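Local structure of bifunctional enzyme IspD/IspF (Campylobacter jejuni, 1W55) at residues A[75-84]-A[160-169]; A[46-54]-A[83-93]. The protein makes 4-diphosphocytidyl-2-C-methyl-D-erythritol from CTP and 2-C-methyl-D-erythritol 4-phosphate, and cyclises its 2-phosphate with release of CMP, two steps of isoprenoid precursor biosynthesis. All blocks are in the same frame, centred on the assembly; numbering follows the deposited sequence.

Contact 1. Residues A[75-84]-A[160-169]; sequences TRAESLKKAL and LDQNLEFTDD. With C (cytidine-5'-monophosphate), chain D.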
loop_
_atom_site.group_PDB
_atom_site.type_symbol
_atom_site.label_atom_id
_atom_site.label_comp_id
_atom_site.label_asym_id
_atom_site.label_seq_id
_atom_site.Cartn_x
_atom_site.Cartn_y
_atom_site.Cartn_z
ATOM N N THR A 75 -28.106 23.107 -26.333
ATOM C CA THR A 75 -27.285 21.961 -26.697
ATOM C C THR A 75 -25.818 22.279 -26.447
ATOM O O THR A 75 -25.437 23.446 -26.302
ATOM C CB THR A 75 -27.482 21.600 -28.188
ATOM O OG1 THR A 75 -27.125 22.728 -28.997
ATOM C CG2 THR A 75 -28.957 21.359 -28.526
ATOM N N ARG A 76 -25.003 21.228 -26.416
ATOM C CA ARG A 76 -23.553 21.358 -26.410
ATOM C C ARG A 76 -23.076 22.400 -27.427
ATOM O O ARG A 76 -22.339 23.336 -27.075
ATOM C CB ARG A 76 -22.922 19.991 -26.699
ATOM C CG ARG A 76 -21.416 19.912 -26.455
ATOM C CD ARG A 76 -20.814 18.567 -26.856
ATOM N NE ARG A 76 -19.385 18.459 -26.560
ATOM C CZ ARG A 76 -18.402 18.993 -27.293
ATOM N NH1 ARG A 76 -18.664 19.712 -28.386
ATOM N NH2 ARG A 76 -17.138 18.810 -26.921
ATOM N N ALA A 77 -23.511 22.249 -28.679
ATOM C CA ALA A 77 -23.066 23.130 -29.765
ATOM C C ALA A 77 -23.498 24.579 -29.560
ATOM O O ALA A 77 -22.746 25.505 -29.895
ATOM C CB ALA A 77 -23.534 22.609 -31.126
ATOM N N GLU A 78 -24.693 24.787 -29.000
ATOM C CA GLU A 78 -25.105 26.147 -28.651
ATOM C C GLU A 78 -24.301 26.760 -27.509
ATOM O O GLU A 78 -23.910 27.926 -27.596
ATOM C CB GLU A 78 -26.602 26.283 -28.374
ATOM C CG GLU A 78 -27.039 27.736 -28.558
ATOM C CD GLU A 78 -28.479 28.031 -28.180
ATOM O OE1 GLU A 78 -29.172 27.169 -27.601
ATOM O OE2 GLU A 78 -28.919 29.162 -28.477
ATOM N N SER A 79 -24.053 26.002 -26.444
ATOM C CA SER A 79 -23.174 26.502 -25.381
ATOM C C SER A 79 -21.814 26.869 -25.955
ATOM O O SER A 79 -21.270 27.932 -25.655
ATOM C CB SER A 79 -23.013 25.475 -24.261
ATOM O OG SER A 79 -24.276 25.122 -23.718
ATOM N N LEU A 80 -21.289 25.991 -26.804
ATOM C CA LEU A 80 -20.000 26.192 -27.458
ATOM C C LEU A 80 -19.982 27.461 -28.318
ATOM O O LEU A 80 -19.059 28.275 -28.223
ATOM C CB LEU A 80 -19.633 24.957 -28.309
ATOM C CG LEU A 80 -18.267 25.012 -29.016
ATOM C CD1 LEU A 80 -17.128 25.469 -28.074
ATOM C CD2 LEU A 80 -17.934 23.664 -29.642
ATOM N N LYS A 81 -21.011 27.616 -29.150
ATOM C CA LYS A 81 -21.127 28.766 -30.043
ATOM C C LYS A 81 -21.126 30.077 -29.264
ATOM O O LYS A 81 -20.449 31.040 -29.649
ATOM C CB LYS A 81 -22.388 28.639 -30.915
ATOM C CG LYS A 81 -22.768 29.901 -31.689
ATOM C CD LYS A 81 -23.994 29.667 -32.569
ATOM C CE LYS A 81 -24.085 30.716 -33.679
ATOM N NZ LYS A 81 -25.005 30.261 -34.761
ATOM N N LYS A 82 -21.877 30.115 -28.166
ATOM C CA LYS A 82 -21.919 31.309 -27.321
ATOM C C LYS A 82 -20.561 31.597 -26.692
ATOM O O LYS A 82 -20.116 32.741 -26.672
ATOM C CB LYS A 82 -22.988 31.180 -26.235
ATOM C CG LYS A 82 -24.421 31.114 -26.763
ATOM C CD LYS A 82 -25.391 30.700 -25.661
ATOM C CE LYS A 82 -25.574 31.820 -24.629
ATOM N NZ LYS A 82 -26.558 31.455 -23.572
ATOM N N ALA A 83 -19.891 30.558 -26.201
ATOM C CA ALA A 83 -18.580 30.736 -25.566
ATOM C C ALA A 83 -17.508 31.173 -26.562
ATOM O O ALA A 83 -16.584 31.905 -26.199
ATOM C CB ALA A 83 -18.156 29.466 -24.841
ATOM N N LEU A 84 -17.621 30.715 -27.808
ATOM C CA LEU A 84 -16.669 31.110 -28.858
ATOM C C LEU A 84 -16.636 32.619 -29.141
ATOM O O LEU A 84 -15.592 33.147 -29.518
ATOM C CB LEU A 84 -16.912 30.336 -30.159
ATOM C CG LEU A 84 -16.441 28.879 -30.198
ATOM C CD1 LEU A 84 -17.133 28.127 -31.317
ATOM C CD2 LEU A 84 -14.925 28.786 -30.342
ATOM N N LEU A 160 -20.480 26.430 -36.835
ATOM C CA LEU A 160 -21.665 26.434 -35.960
ATOM C C LEU A 160 -22.641 27.543 -36.310
ATOM O O LEU A 160 -23.544 27.854 -35.531
ATOM C CB LEU A 160 -21.272 26.530 -34.473
ATOM C CG LEU A 160 -20.360 25.428 -33.922
ATOM C CD1 LEU A 160 -19.902 25.746 -32.495
ATOM C CD2 LEU A 160 -21.061 24.082 -33.989
ATOM N N ASP A 161 -22.463 28.119 -37.496
ATOM C CA ASP A 161 -23.318 29.195 -37.987
ATOM C C ASP A 161 -24.817 28.860 -37.970
ATOM O O ASP A 161 -25.616 29.681 -37.543
ATOM C CB ASP A 161 -22.880 29.631 -39.389
ATOM C CG ASP A 161 -23.735 30.765 -39.939
ATOM O OD1 ASP A 161 -24.050 31.712 -39.175
ATOM O OD2 ASP A 161 -24.136 30.784 -41.122
ATOM N N GLN A 162 -25.184 27.653 -38.395
ATOM C CA GLN A 162 -26.592 27.269 -38.498
ATOM C C GLN A 162 -26.964 25.980 -37.778
ATOM O O GLN A 162 -28.038 25.891 -37.176
ATOM C CB GLN A 162 -27.002 27.144 -39.967
ATOM C CG GLN A 162 -27.132 28.479 -40.679
ATOM C CD GLN A 162 -27.492 28.325 -42.134
ATOM O OE1 GLN A 162 -28.066 27.304 -42.533
ATOM N NE2 GLN A 162 -27.170 29.338 -42.935
ATOM N N ASN A 163 -26.098 24.972 -37.873
ATOM C CA ASN A 163 -26.385 23.661 -37.308
ATOM C C ASN A 163 -25.846 23.518 -35.882
ATOM O O ASN A 163 -24.639 23.514 -35.656
ATOM C CB ASN A 163 -25.834 22.566 -38.221
ATOM C CG ASN A 163 -26.234 21.163 -37.782
ATOM O OD1 ASN A 163 -26.780 20.951 -36.689
ATOM N ND2 ASN A 163 -25.954 20.190 -38.639
ATOM N N LEU A 164 -26.757 23.391 -34.925
ATOM C CA LEU A 164 -26.383 23.282 -33.521
ATOM C C LEU A 164 -26.594 21.874 -32.950
ATOM O O LEU A 164 -26.747 21.707 -31.731
ATOM C CB LEU A 164 -27.120 24.344 -32.691
ATOM C CG LEU A 164 -26.865 25.795 -33.122
ATOM C CD1 LEU A 164 -27.754 26.769 -32.361
ATOM C CD2 LEU A 164 -25.386 26.171 -32.967
ATOM N N GLU A 165 -26.570 20.871 -33.831
ATOM C CA GLU A 165 -26.836 19.473 -33.448
ATOM C C GLU A 165 -25.572 18.626 -33.248
ATOM O O GLU A 165 -25.648 17.518 -32.692
ATOM C CB GLU A 165 -27.724 18.771 -34.492
ATOM C CG GLU A 165 -29.139 19.319 -34.607
ATOM C CD GLU A 165 -30.051 18.799 -33.512
ATOM O OE1 GLU A 165 -30.701 17.748 -33.729
ATOM O OE2 GLU A 165 -30.115 19.440 -32.433
ATOM N N PHE A 166 -24.434 19.133 -33.730
ATOM C CA PHE A 166 -23.153 18.426 -33.652
ATOM C C PHE A 166 -22.819 18.053 -32.203
ATOM O O PHE A 166 -22.952 18.884 -31.298
ATOM C CB PHE A 166 -22.034 19.303 -34.220
ATOM C CG PHE A 166 -22.200 19.652 -35.673
ATOM C CD1 PHE A 166 -22.316 20.990 -36.071
ATOM C CD2 PHE A 166 -22.224 18.657 -36.649
ATOM C CE1 PHE A 166 -22.448 21.331 -37.414
ATOM C CE2 PHE A 166 -22.362 18.989 -38.008
ATOM C CZ PHE A 166 -22.474 20.330 -38.383
ATOM N N THR A 167 -22.427 16.799 -31.988
ATOM C CA THR A 167 -22.112 16.311 -30.643
ATOM C C THR A 167 -20.628 16.486 -30.316
ATOM O O THR A 167 -20.208 16.270 -29.177
ATOM C CB THR A 167 -22.496 14.830 -30.476
ATOM O OG1 THR A 167 -21.754 14.046 -31.417
ATOM C CG2 THR A 167 -23.976 14.580 -30.839
ATOM N N ASP A 168 -19.836 16.850 -31.322
ATOM C CA ASP A 168 -18.427 17.176 -31.119
ATOM C C ASP A 168 -17.985 18.219 -32.144
ATOM O O ASP A 168 -18.779 18.642 -32.999
ATOM C CB ASP A 168 -17.547 15.917 -31.177
ATOM C CG ASP A 168 -16.992 15.644 -32.573
ATOM O OD1 ASP A 168 -17.733 15.826 -33.565
ATOM O OD2 ASP A 168 -15.822 15.250 -32.772
ATOM N N ASP A 169 -16.719 18.623 -32.052
ATOM C CA ASP A 169 -16.186 19.662 -32.910
ATOM C C ASP A 169 -15.676 19.122 -34.245
ATOM O O ASP A 169 -15.702 19.841 -35.241
ATOM C CB ASP A 169 -15.093 20.441 -32.177
ATOM C CG ASP A 169 -15.584 21.040 -30.854
ATOM O OD1 ASP A 169 -16.792 20.930 -30.542
ATOM O OD2 ASP A 169 -14.832 21.626 -30.054
HETATM O OP3 C D . -22.263 14.201 -23.559
HETATM P P C D . -23.094 15.435 -23.812
HETATM O OP1 C D . -24.389 15.435 -23.039
HETATM O OP2 C D . -23.198 15.840 -25.265
HETATM O "O5'" C D . -22.287 16.621 -23.076
HETATM C "C5'" C D . -20.957 16.963 -23.436
HETATM C "C4'" C D . -20.505 18.197 -22.653
HETATM O "O4'" C D . -21.187 19.377 -23.095
HETATM C "C3'" C D . -20.767 18.074 -21.164
HETATM O "O3'" C D . -19.584 18.482 -20.502
HETATM C "C2'" C D . -21.893 19.044 -20.876
HETATM O "O2'" C D . -21.810 19.623 -19.578
HETATM C "C1'" C D . -21.719 20.081 -21.973
HETATM N N1 C D . -23.004 20.680 -22.330
HETATM C C2 C D . -23.111 22.081 -22.333
HETATM O O2 C D . -22.115 22.796 -22.038
HETATM N N3 C D . -24.296 22.637 -22.659
HETATM C C4 C D . -25.377 21.869 -22.964
HETATM N N4 C D . -26.561 22.456 -23.280
HETATM C C5 C D . -25.285 20.481 -22.961
HETATM C C6 C D . -24.065 19.902 -22.636
HETATM O O HOH W 1 -21.019 20.363 -30.037
HETATM O O HOH W 2 -14.851 19.370 -28.260
HETATM O O HOH W 3 -25.011 20.046 -29.806
HETATM O O HOH W 4 -24.498 32.563 -36.755
#

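Contact 2. Residues A[46-54]-A[83-93]; sequences PFKKIVVTS and ALELIDSEFVM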
loop_
_atom_site.group_PDB
_atom_site.type_symbol
_atom_site.label_atom_id
_atom_site.label_comp_id
_atom_site.label_asym_id
_atom_site.label_seq_id
_atom_site.Cartn_x
_atom_site.Cartn_y
_atom_site.Cartn_z
ATOM N N PRO A 46 -0.451 27.722 -20.860
ATOM C CA PRO A 46 -0.823 29.101 -20.516
ATOM C C PRO A 46 -1.880 29.668 -21.471
ATOM O O PRO A 46 -1.567 30.539 -22.294
ATOM C CB PRO A 46 0.507 29.863 -20.630
ATOM C CG PRO A 46 1.294 29.108 -21.648
ATOM C CD PRO A 46 0.826 27.667 -21.597
ATOM N N PHE A 47 -3.119 29.179 -21.350
ATOM C CA PHE A 47 -4.215 29.630 -22.209
ATOM C C PHE A 47 -4.433 31.128 -22.083
ATOM O O PHE A 47 -4.347 31.682 -20.985
ATOM C CB PHE A 47 -5.515 28.895 -21.877
ATOM C CG PHE A 47 -5.457 27.416 -22.126
ATOM C CD1 PHE A 47 -5.279 26.526 -21.063
ATOM C CD2 PHE A 47 -5.597 26.907 -23.416
ATOM C CE1 PHE A 47 -5.232 25.148 -21.280
ATOM C CE2 PHE A 47 -5.556 25.537 -23.648
ATOM C CZ PHE A 47 -5.376 24.649 -22.580
ATOM N N LYS A 48 -4.725 31.762 -23.218
ATOM C CA LYS A 48 -4.995 33.195 -23.299
ATOM C C LYS A 48 -6.242 33.579 -22.517
ATOM O O LYS A 48 -6.319 34.652 -21.904
ATOM C CB LYS A 48 -5.166 33.610 -24.763
ATOM C CG LYS A 48 -4.856 35.071 -25.020
ATOM C CD LYS A 48 -5.658 35.604 -26.189
ATOM C CE LYS A 48 -5.341 37.067 -26.468
ATOM N NZ LYS A 48 -5.481 37.344 -27.926
ATOM N N LYS A 49 -7.222 32.687 -22.552
ATOM C CA LYS A 49 -8.489 32.882 -21.881
ATOM C C LYS A 49 -9.024 31.496 -21.539
ATOM O O LYS A 49 -8.765 30.525 -22.263
ATOM C CB LYS A 49 -9.451 33.620 -22.813
ATOM C CG LYS A 49 -10.620 34.287 -22.114
ATOM C CD LYS A 49 -11.604 34.869 -23.110
ATOM C CE LYS A 49 -11.294 36.333 -23.403
ATOM N NZ LYS A 49 -12.500 37.199 -23.278
ATOM N N ILE A 50 -9.737 31.402 -20.419
ATOM C CA ILE A 50 -10.437 30.177 -20.048
ATOM C C ILE A 50 -11.923 30.470 -19.842
ATOM O O ILE A 50 -12.303 31.286 -18.999
ATOM C CB ILE A 50 -9.793 29.506 -18.802
ATOM C CG1 ILE A 50 -8.322 29.196 -19.083
ATOM C CG2 ILE A 50 -10.526 28.218 -18.455
ATOM C CD1 ILE A 50 -7.458 29.014 -17.846
ATOM N N VAL A 51 -12.753 29.810 -20.640
ATOM C CA VAL A 51 -14.198 29.988 -20.566
ATOM C C VAL A 51 -14.868 28.711 -20.069
ATOM O O VAL A 51 -14.497 27.608 -20.462
ATOM C CB VAL A 51 -14.788 30.439 -21.936
ATOM C CG1 VAL A 51 -16.307 30.666 -21.846
ATOM C CG2 VAL A 51 -14.088 31.714 -22.426
ATOM N N VAL A 52 -15.832 28.868 -19.175
ATOM C CA VAL A 52 -16.638 27.747 -18.703
ATOM C C VAL A 52 -18.111 28.043 -18.979
ATOM O O VAL A 52 -18.637 29.057 -18.529
ATOM C CB VAL A 52 -16.454 27.492 -17.184
ATOM C CG1 VAL A 52 -17.274 26.279 -16.727
ATOM C CG2 VAL A 52 -14.981 27.318 -16.822
ATOM N N THR A 53 -18.774 27.159 -19.716
ATOM C CA THR A 53 -20.212 27.307 -19.907
ATOM C C THR A 53 -20.916 26.689 -18.712
ATOM O O THR A 53 -20.484 25.659 -18.196
ATOM C CB THR A 53 -20.692 26.652 -21.214
ATOM O OG1 THR A 53 -20.563 25.230 -21.107
ATOM C CG2 THR A 53 -19.800 27.034 -22.389
ATOM N N SER A 54 -22.006 27.317 -18.281
ATOM C CA SER A 54 -22.606 26.975 -17.011
ATOM C C SER A 54 -24.117 27.220 -16.991
ATOM O O SER A 54 -24.607 28.133 -17.642
ATOM C CB SER A 54 -21.922 27.777 -15.893
ATOM O OG SER A 54 -22.426 27.395 -14.621
ATOM N N ALA A 83 -19.891 30.558 -26.201
ATOM C CA ALA A 83 -18.580 30.736 -25.566
ATOM C C ALA A 83 -17.508 31.173 -26.562
ATOM O O ALA A 83 -16.584 31.905 -26.199
ATOM C CB ALA A 83 -18.156 29.466 -24.841
ATOM N N LEU A 84 -17.621 30.715 -27.808
ATOM C CA LEU A 84 -16.669 31.110 -28.858
ATOM C C LEU A 84 -16.636 32.619 -29.141
ATOM O O LEU A 84 -15.592 33.147 -29.518
ATOM C CB LEU A 84 -16.912 30.336 -30.159
ATOM C CG LEU A 84 -16.441 28.879 -30.198
ATOM C CD1 LEU A 84 -17.133 28.127 -31.317
ATOM C CD2 LEU A 84 -14.925 28.786 -30.342
ATOM N N GLU A 85 -17.757 33.310 -28.940
ATOM C CA GLU A 85 -17.807 34.760 -29.141
ATOM C C GLU A 85 -16.891 35.502 -28.161
ATOM O O GLU A 85 -16.622 36.696 -28.330
ATOM C CB GLU A 85 -19.249 35.286 -29.071
ATOM C CG GLU A 85 -20.100 34.905 -30.278
ATOM C CD GLU A 85 -19.493 35.353 -31.611
ATOM O OE1 GLU A 85 -19.588 36.558 -31.945
ATOM O OE2 GLU A 85 -18.915 34.503 -32.330
ATOM N N LEU A 86 -16.396 34.777 -27.159
ATOM C CA LEU A 86 -15.453 35.320 -26.189
ATOM C C LEU A 86 -13.985 35.105 -26.619
ATOM O O LEU A 86 -13.065 35.679 -26.029
ATOM C CB LEU A 86 -15.718 34.700 -24.807
ATOM C CG LEU A 86 -16.451 35.483 -23.696
ATOM C CD1 LEU A 86 -17.467 36.519 -24.206
ATOM C CD2 LEU A 86 -17.109 34.543 -22.668
ATOM N N ILE A 87 -13.777 34.295 -27.653
ATOM C CA ILE A 87 -12.433 33.887 -28.060
ATOM C C ILE A 87 -11.949 34.665 -29.278
ATOM O O ILE A 87 -12.672 34.784 -30.267
ATOM C CB ILE A 87 -12.394 32.360 -28.366
ATOM C CG1 ILE A 87 -13.026 31.549 -27.221
ATOM C CG2 ILE A 87 -10.961 31.893 -28.701
ATOM C CD1 ILE A 87 -12.365 31.731 -25.862
ATOM N N ASP A 88 -10.723 35.185 -29.201
ATOM C CA ASP A 88 -10.114 35.855 -30.353
ATOM C C ASP A 88 -8.718 35.329 -30.710
ATOM O O ASP A 88 -8.051 35.887 -31.578
ATOM C CB ASP A 88 -10.133 37.391 -30.198
ATOM C CG ASP A 88 -9.359 37.883 -28.977
ATOM O OD1 ASP A 88 -8.329 37.274 -28.609
ATOM O OD2 ASP A 88 -9.707 38.893 -28.329
ATOM N N SER A 89 -8.289 34.261 -30.042
ATOM C CA SER A 89 -7.032 33.596 -30.375
ATOM C C SER A 89 -7.238 32.683 -31.582
ATOM O O SER A 89 -8.361 32.238 -31.836
ATOM C CB SER A 89 -6.485 32.807 -29.169
ATOM O OG SER A 89 -7.306 31.688 -28.832
ATOM N N GLU A 90 -6.157 32.414 -32.320
ATOM C CA GLU A 90 -6.206 31.563 -33.509
ATOM C C GLU A 90 -6.750 30.156 -33.223
ATOM O O GLU A 90 -7.489 29.586 -34.034
ATOM C CB GLU A 90 -4.816 31.445 -34.156
ATOM C CG GLU A 90 -4.857 30.939 -35.600
ATOM C CD GLU A 90 -3.486 30.668 -36.213
ATOM O OE1 GLU A 90 -2.459 31.096 -35.642
ATOM O OE2 GLU A 90 -3.434 30.021 -37.285
ATOM N N PHE A 91 -6.348 29.595 -32.086
ATOM C CA PHE A 91 -6.747 28.240 -31.725
ATOM C C PHE A 91 -7.595 28.225 -30.469
ATOM O O PHE A 91 -7.490 29.115 -29.611
ATOM C CB PHE A 91 -5.525 27.349 -31.548
ATOM C CG PHE A 91 -4.703 27.213 -32.791
ATOM C CD1 PHE A 91 -3.574 28.016 -32.986
ATOM C CD2 PHE A 91 -5.059 26.295 -33.779
ATOM C CE1 PHE A 91 -2.809 27.904 -34.148
ATOM C CE2 PHE A 91 -4.304 26.173 -34.945
ATOM C CZ PHE A 91 -3.174 26.981 -35.132
ATOM N N VAL A 92 -8.446 27.212 -30.382
ATOM C CA VAL A 92 -9.237 26.981 -29.184
ATOM C C VAL A 92 -9.264 25.497 -28.842
ATOM O O VAL A 92 -9.557 24.647 -29.689
ATOM C CB VAL A 92 -10.672 27.581 -29.296
ATOM C CG1 VAL A 92 -11.471 26.921 -30.413
ATOM C CG2 VAL A 92 -11.410 27.490 -27.955
ATOM N N MET A 93 -8.921 25.192 -27.594
ATOM C CA MET A 93 -9.144 23.854 -27.058
ATOM C C MET A 93 -10.529 23.800 -26.414
ATOM O O MET A 93 -10.911 24.688 -25.641
ATOM C CB MET A 93 -8.064 23.485 -26.042
ATOM C CG MET A 93 -8.211 22.077 -25.491
ATOM S SD MET A 93 -6.753 21.549 -24.595
ATOM C CE MET A 93 -5.840 20.843 -25.951
#

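Contact 1. Residues A[75-84]-A[160-169]
Thr75 and Leu164 open the contact at the start of helix 76-84: Thr75 OG1 donates to Leu164 O (2.9 Å), lying in the carbonyl plane, while accepting from Glu78 N as the helix N-cap. A chi1 of 59° holds this hydroxyl between its own backbone N and carbonyl carbon, where it can serve both. Nearly two turns further along the helix, Lys81 stretches out across the loop, and its NZ gives a hydrogen bond to Leu160 O (2.9 Å) from a position tilted off the carbonyl plane; a water links the same NZ to the Asp161 carboxylate. Between these polar ends the helix rests on two leucines. Ala77 CB packs 3.4 Å from Leu164 O, and Leu160 CD1 lies against Leu80 CG (3.9 Å) and Leu84 CD1 (3.8 Å). Leu164 splits its methyls, CD1 on Glu78 CG and CD2 on Lys81 CD.

At the nucleotide end, Thr167 O lies over one face of the Arg76 guanidinium, and NH1 reaches Asp169 OD1 (3.1 Å, 162° at the hydrogen). This salt bridge is in the guanidinium plane, yet the two flat groups are turned 62° apart. Asp96 takes NH2, and water joins NH1 to Phe166 O, so several partners fix the group's rotation beside cytidine monophosphate, whose N3 accepts from Ser79 OG (2.7 Å). Behind this shell, the Asp168 carboxylate, also hydrogen-bonded to Ser170, caps helix 169-174, and Thr167 OG1 is hydrogen-bonded to Thr129 OG1 of the second subunit. The loop thus joins helices 153-159 and 169-174 along one flank of helix 76-84, while Leu80 and Leu84 reach strands 4-9 and 91-96.

Contact 2. Residues A[46-54]-A[83-93]
Val51 reaches from strand 50-54 into the end of helix 76-84 and the turn after it, and here the packing is tight. Its CG1, anti to the backbone N (chi1 -178°), sits against Ala83 CB (3.7 Å), and CG2 meets Ile87 CD1 at 3.8 Å. Leu86 CD2 touches both methyls from the type I turn 84-87, and Thr53 CG2 adds a second methyl against Ala83 CB. A separate apolar patch forms where Met93 SD lies at the edge of the Phe47 ring, 3.9 Å from CZ, a Met-aromatic contact. Around Lys48 and Lys49 the contact thins to polar ends near solvent. Lys48 NZ forms a salt bridge with Asp88 OD1 (2.9 Å), just past the turn, approaching its syn side 24° out of the carboxylate plane. Lys49, bent at its last two torsions, gives only a weak bond from NZ to Leu86 O (3.2 Å); its salt bridge is with Glu68. Ser89 OG is hydrogen-bonded to Phe91 O and to Ser5 at the entry to strand 91-96. The chemistry implies that burial of the methyls of Val51, Thr53, Ala83, Leu86 and Ile87, more than the lysine charges nearer solvent, probably holds the strand to the helix end and turn.

Overall arrangement
Both contacts use helix 76-84, contact 1 along the flank facing loop 160-169 and contact 2 at its C-terminal end; the segments share Ala83, which packs in contact 2, and Leu84, which packs in contact 1, and the contact centres are 14 Å apart. They touch directly where Ser79 O lies 3.7 Å from Thr53 CG2. The bound cytidine monophosphate links them too: Thr75, Arg76 and Ser79 from contact 1 and Thr53 from contact 2 line its pocket, with Thr53 OG1, also bonded to Ala10 N, hydrogen-bonded to O2 of the base. The side chain of Arg76 is about 6 Å from that of Lys191, predicted to position the methylerythritol phosphate, and Arg139 of the second subunit also bonds the nucleotide.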